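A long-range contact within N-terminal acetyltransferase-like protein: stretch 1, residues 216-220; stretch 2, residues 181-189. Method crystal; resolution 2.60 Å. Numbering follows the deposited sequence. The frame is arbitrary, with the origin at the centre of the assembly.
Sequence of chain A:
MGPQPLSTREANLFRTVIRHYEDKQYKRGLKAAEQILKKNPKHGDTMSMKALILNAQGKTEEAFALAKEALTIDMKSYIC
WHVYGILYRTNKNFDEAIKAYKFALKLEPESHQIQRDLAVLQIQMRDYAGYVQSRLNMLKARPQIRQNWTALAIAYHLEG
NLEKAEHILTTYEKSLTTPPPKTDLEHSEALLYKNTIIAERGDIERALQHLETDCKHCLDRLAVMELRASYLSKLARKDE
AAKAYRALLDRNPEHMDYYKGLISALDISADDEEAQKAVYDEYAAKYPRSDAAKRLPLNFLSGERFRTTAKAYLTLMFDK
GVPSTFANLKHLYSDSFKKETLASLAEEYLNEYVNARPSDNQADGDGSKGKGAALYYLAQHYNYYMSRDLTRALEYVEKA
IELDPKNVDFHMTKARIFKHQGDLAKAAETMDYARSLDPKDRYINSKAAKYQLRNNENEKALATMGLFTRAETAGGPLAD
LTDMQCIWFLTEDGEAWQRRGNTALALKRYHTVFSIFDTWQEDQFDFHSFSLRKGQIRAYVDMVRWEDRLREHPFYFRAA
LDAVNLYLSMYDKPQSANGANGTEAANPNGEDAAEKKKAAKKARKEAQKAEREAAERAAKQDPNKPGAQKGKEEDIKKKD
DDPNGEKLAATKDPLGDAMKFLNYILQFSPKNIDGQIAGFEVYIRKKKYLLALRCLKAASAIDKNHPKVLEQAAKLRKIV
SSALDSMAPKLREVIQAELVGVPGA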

ATOM      1  N   LYS A 216      14.601  21.582  16.911  1.00 39.77           N
ATOM      2  CA  LYS A 216      13.666  21.877  17.988  1.00 37.18           C
ATOM      3  C   LYS A 216      12.354  22.468  17.490  1.00 39.25           C
ATOM      4  O   LYS A 216      11.276  22.094  17.954  1.00 40.45           O
ATOM      5  CB  LYS A 216      14.318  22.827  18.985  1.00 43.98           C
ATOM      6  CG  LYS A 216      13.469  23.123  20.185  1.00 49.78           C
ATOM      7  CD  LYS A 216      14.174  24.044  21.148  1.00 63.07           C
ATOM      8  CE  LYS A 216      13.324  24.211  22.395  1.00 70.42           C
ATOM      9  NZ  LYS A 216      13.840  25.272  23.293  1.00 72.10           N
ATOM     10  N   HIS A 217      12.453  23.376  16.528  1.00 42.70           N
ATOM     11  CA  HIS A 217      11.297  24.117  16.063  1.00 39.22           C
ATOM     12  C   HIS A 217      10.799  23.687  14.689  1.00 43.53           C
ATOM     13  O   HIS A 217      10.102  24.451  14.033  1.00 50.11           O
ATOM     14  CB  HIS A 217      11.624  25.613  16.036  1.00 44.33           C
ATOM     15  CG  HIS A 217      12.150  26.141  17.333  1.00 45.89           C
ATOM     16  ND1 HIS A 217      11.352  26.331  18.440  1.00 49.82           N
ATOM     17  CD2 HIS A 217      13.397  26.519  17.700  1.00 47.11           C
ATOM     18  CE1 HIS A 217      12.082  26.802  19.435  1.00 47.90           C
ATOM     19  NE2 HIS A 217      13.327  26.925  19.010  1.00 55.63           N
ATOM     20  N   CYS A 218      11.154  22.486  14.237  1.00 45.33           N
ATOM     21  CA  CYS A 218      10.657  21.996  12.950  1.00 43.77           C
ATOM     22  C   CYS A 218       9.128  21.952  12.929  1.00 41.37           C
ATOM     23  O   CYS A 218       8.491  21.815  13.968  1.00 42.10           O
ATOM     24  CB  CYS A 218      11.231  20.617  12.636  1.00 46.97           C
ATOM     25  SG  CYS A 218      13.029  20.624  12.404  1.00 36.51           S
ATOM     26  N   LEU A 219       8.550  22.085  11.740  1.00 42.46           N
ATOM     27  CA  LEU A 219       7.106  22.237  11.584  1.00 40.05           C
ATOM     28  C   LEU A 219       6.362  20.910  11.739  1.00 42.04           C
ATOM     29  O   LEU A 219       5.213  20.876  12.169  1.00 40.56           O
ATOM     30  CB  LEU A 219       6.795  22.869  10.226  1.00 34.23           C
ATOM     31  CG  LEU A 219       7.440  24.254  10.058  1.00 34.59           C
ATOM     32  CD1 LEU A 219       7.189  24.841   8.687  1.00 29.63           C
ATOM     33  CD2 LEU A 219       6.966  25.198  11.113  1.00 30.33           C
ATOM     34  N   ASP A 220       7.024  19.817  11.387  1.00 36.63           N
ATOM     35  CA  ASP A 220       6.448  18.500  11.567  1.00 33.06           C
ATOM     36  C   ASP A 220       6.509  18.130  13.050  1.00 33.08           C
ATOM     37  O   ASP A 220       7.444  17.466  13.494  1.00 37.38           O
ATOM     38  CB  ASP A 220       7.192  17.479  10.697  1.00 35.28           C
ATOM     39  CG  ASP A 220       6.508  16.118  10.666  1.00 39.19           C
ATOM     40  OD1 ASP A 220       5.612  15.878  11.502  1.00 35.82           O
ATOM     41  OD2 ASP A 220       6.874  15.281   9.813  1.00 41.02           O
TER
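Stretch 2 181-189: PKTDLEHSE

How does the backbone of stretch 2 run past stretch 1? Residues 181-184 form a type I beta turn, closed by Asp184 N donating to Pro181 O at 2.9 Å, and a helix follows from Leu185. Asp184 caps it, its OD1 accepting from His187 N at 2.9 Å. Stretch 1 is irregular. The two chains advance in the same general sense: the turn faces His217, with CA of Lys182 6.9 Å from CA of His217, and the helix then comes closer, CA of Ser188 lying 5.1 Å from CA of Cys218.

What does Leu219, the residue with the most covered surface, rest on? Its CA-to-CB bond points toward stretch 2. CD2 of Leu219 lies 3.5 Å from the carbonyl O of Lys182, and CD1 of Leu219, also 3.7 Å from that oxygen, packs 3.7 Å from CD1 of Leu185, an apolar contact made where the turn passes into the helix.

Why does Ser188 matter so much for a small side chain? It points toward stretch 1, and its OG accepts a hydrogen bond from Leu219 N at 3.1 Å, nearly straight at 162°, giving an amide in an irregular segment a partner. The same OG sits 3.3 Å from CB of Cys218. Water 3 lies 2.4 Å from Ser188 OG, accepts from Asp220 N at 3.1 Å and donates to Glu189 OE2 at 2.7 Å, extending the polar link to the next residue on each side.

How is Lys182 held against His217? The direct contact is loose, CD of Lys182 lying 4.1 Å from CB of His217, and two waters bridge the pair. Water 1 donates to Lys182 O at 2.8 Å and to His217 O at 2.9 Å; water 2 accepts from Lys182 NZ at 2.8 Å and from His217 N at 3.2 Å.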

ATOM      1  N   PRO A 181      14.325  31.212   8.074  1.00 42.07           N
ATOM      2  CA  PRO A 181      13.260  31.382   9.056  1.00 42.61           C
ATOM      3  C   PRO A 181      12.550  30.044   9.300  1.00 47.25           C
ATOM      4  O   PRO A 181      12.485  29.191   8.409  1.00 35.43           O
ATOM      5  CB  PRO A 181      12.333  32.402   8.389  1.00 36.86           C
ATOM      6  CG  PRO A 181      12.457  32.095   6.936  1.00 41.38           C
ATOM      7  CD  PRO A 181      13.917  31.702   6.743  1.00 43.75           C
ATOM      8  N   LYS A 182      12.028  29.875  10.508  1.00 45.55           N
ATOM      9  CA  LYS A 182      11.385  28.636  10.899  1.00 53.83           C
ATOM     10  C   LYS A 182      10.144  28.323  10.062  1.00 49.27           C
ATOM     11  O   LYS A 182       9.595  27.233  10.177  1.00 49.08           O
ATOM     12  CB  LYS A 182      11.035  28.680  12.392  1.00 60.09           C
ATOM     13  CG  LYS A 182      12.276  28.661  13.289  1.00 67.11           C
ATOM     14  CD  LYS A 182      13.244  27.542  12.849  1.00 72.30           C
ATOM     15  CE  LYS A 182      14.658  27.701  13.421  1.00 66.98           C
ATOM     16  NZ  LYS A 182      15.568  26.691  12.804  1.00 63.71           N
ATOM     17  N   THR A 183       9.726  29.268   9.217  1.00 41.87           N
ATOM     18  CA  THR A 183       8.616  29.063   8.283  1.00 34.09           C
ATOM     19  C   THR A 183       9.019  28.317   7.004  1.00 43.25           C
ATOM     20  O   THR A 183       8.172  27.840   6.261  1.00 45.32           O
ATOM     21  CB  THR A 183       8.018  30.385   7.856  1.00 40.43           C
ATOM     22  OG1 THR A 183       9.048  31.181   7.261  1.00 54.68           O
ATOM     23  CG2 THR A 183       7.429  31.119   9.048  1.00 34.88           C
ATOM     24  N   ASP A 184      10.319  28.246   6.741  1.00 41.17           N
ATOM     25  CA  ASP A 184      10.864  27.533   5.591  1.00 35.86           C
ATOM     26  C   ASP A 184      10.639  26.033   5.759  1.00 37.00           C
ATOM     27  O   ASP A 184      11.390  25.368   6.468  1.00 42.45           O
ATOM     28  CB  ASP A 184      12.363  27.854   5.454  1.00 30.38           C
ATOM     29  CG  ASP A 184      12.995  27.274   4.204  1.00 40.39           C
ATOM     30  OD1 ASP A 184      12.500  26.272   3.661  1.00 46.45           O
ATOM     31  OD2 ASP A 184      14.025  27.816   3.763  1.00 46.78           O
ATOM     32  N   LEU A 185       9.622  25.498   5.094  1.00 37.60           N
ATOM     33  CA  LEU A 185       9.295  24.080   5.222  1.00 38.10           C
ATOM     34  C   LEU A 185      10.364  23.181   4.605  1.00 37.79           C
ATOM     35  O   LEU A 185      10.624  22.091   5.107  1.00 41.63           O
ATOM     36  CB  LEU A 185       7.941  23.778   4.586  1.00 43.20           C
ATOM     37  CG  LEU A 185       7.471  22.337   4.794  1.00 46.31           C
ATOM     38  CD1 LEU A 185       7.356  22.056   6.266  1.00 54.33           C
ATOM     39  CD2 LEU A 185       6.157  22.083   4.111  1.00 43.57           C
ATOM     40  N   GLU A 186      10.976  23.635   3.514  1.00 35.07           N
ATOM     41  CA  GLU A 186      12.043  22.879   2.873  1.00 36.73           C
ATOM     42  C   GLU A 186      13.224  22.676   3.834  1.00 40.12           C
ATOM     43  O   GLU A 186      13.732  21.563   4.000  1.00 38.08           O
ATOM     44  CB  GLU A 186      12.510  23.587   1.598  1.00 33.36           C
ATOM     45  CG  GLU A 186      13.546  22.814   0.790  1.00 24.82           C
ATOM     46  CD  GLU A 186      14.110  23.632  -0.357  1.00 44.76           C
ATOM     47  OE1 GLU A 186      14.521  24.790  -0.122  1.00 50.79           O
ATOM     48  OE2 GLU A 186      14.138  23.129  -1.500  1.00 39.79           O
ATOM     49  N   HIS A 187      13.646  23.756   4.480  1.00 37.45           N
ATOM     50  CA  HIS A 187      14.735  23.671   5.442  1.00 36.89           C
ATOM     51  C   HIS A 187      14.353  22.795   6.631  1.00 34.06           C
ATOM     52  O   HIS A 187      15.151  21.976   7.076  1.00 36.11           O
ATOM     53  CB  HIS A 187      15.151  25.062   5.911  1.00 40.76           C
ATOM     54  CG  HIS A 187      16.321  25.056   6.837  1.00 39.64           C
ATOM     55  ND1 HIS A 187      17.588  24.691   6.431  1.00 45.17           N
ATOM     56  CD2 HIS A 187      16.419  25.358   8.153  1.00 39.71           C
ATOM     57  CE1 HIS A 187      18.413  24.770   7.459  1.00 51.28           C
ATOM     58  NE2 HIS A 187      17.729  25.173   8.516  1.00 48.13           N
ATOM     59  N   SER A 188      13.127  22.948   7.125  1.00 32.55           N
ATOM     60  CA  SER A 188      12.629  22.123   8.233  1.00 34.61           C
ATOM     61  C   SER A 188      12.668  20.623   7.921  1.00 33.30           C
ATOM     62  O   SER A 188      13.181  19.823   8.709  1.00 37.84           O
ATOM     63  CB  SER A 188      11.205  22.529   8.595  1.00 37.57           C
ATOM     64  OG  SER A 188      10.654  21.634   9.542  1.00 44.16           O
ATOM     65  N   GLU A 189      12.119  20.258   6.770  1.00 30.46           N
ATOM     66  CA  GLU A 189      12.161  18.889   6.281  1.00 34.50           C
ATOM     67  C   GLU A 189      13.578  18.383   6.052  1.00 37.61           C
ATOM     68  O   GLU A 189      13.863  17.211   6.302  1.00 31.04           O
ATOM     69  CB  GLU A 189      11.352  18.776   4.988  1.00 35.95           C
ATOM     70  CG  GLU A 189       9.849  18.793   5.235  1.00 42.85           C
ATOM     71  CD  GLU A 189       9.397  17.664   6.154  1.00 43.17           C
ATOM     72  OE1 GLU A 189       9.724  16.493   5.871  1.00 38.95           O
ATOM     73  OE2 GLU A 189       8.720  17.953   7.164  1.00 46.38           O
TER
HETATM   74  O   HOH W   1      10.864  25.069  11.347  1.00 48.48           O
HETATM   75  O   HOH W   2      14.525  24.525  14.306  1.00 49.68           O
HETATM   76  O   HOH W   3       9.075  19.870   9.102  1.00 40.97           O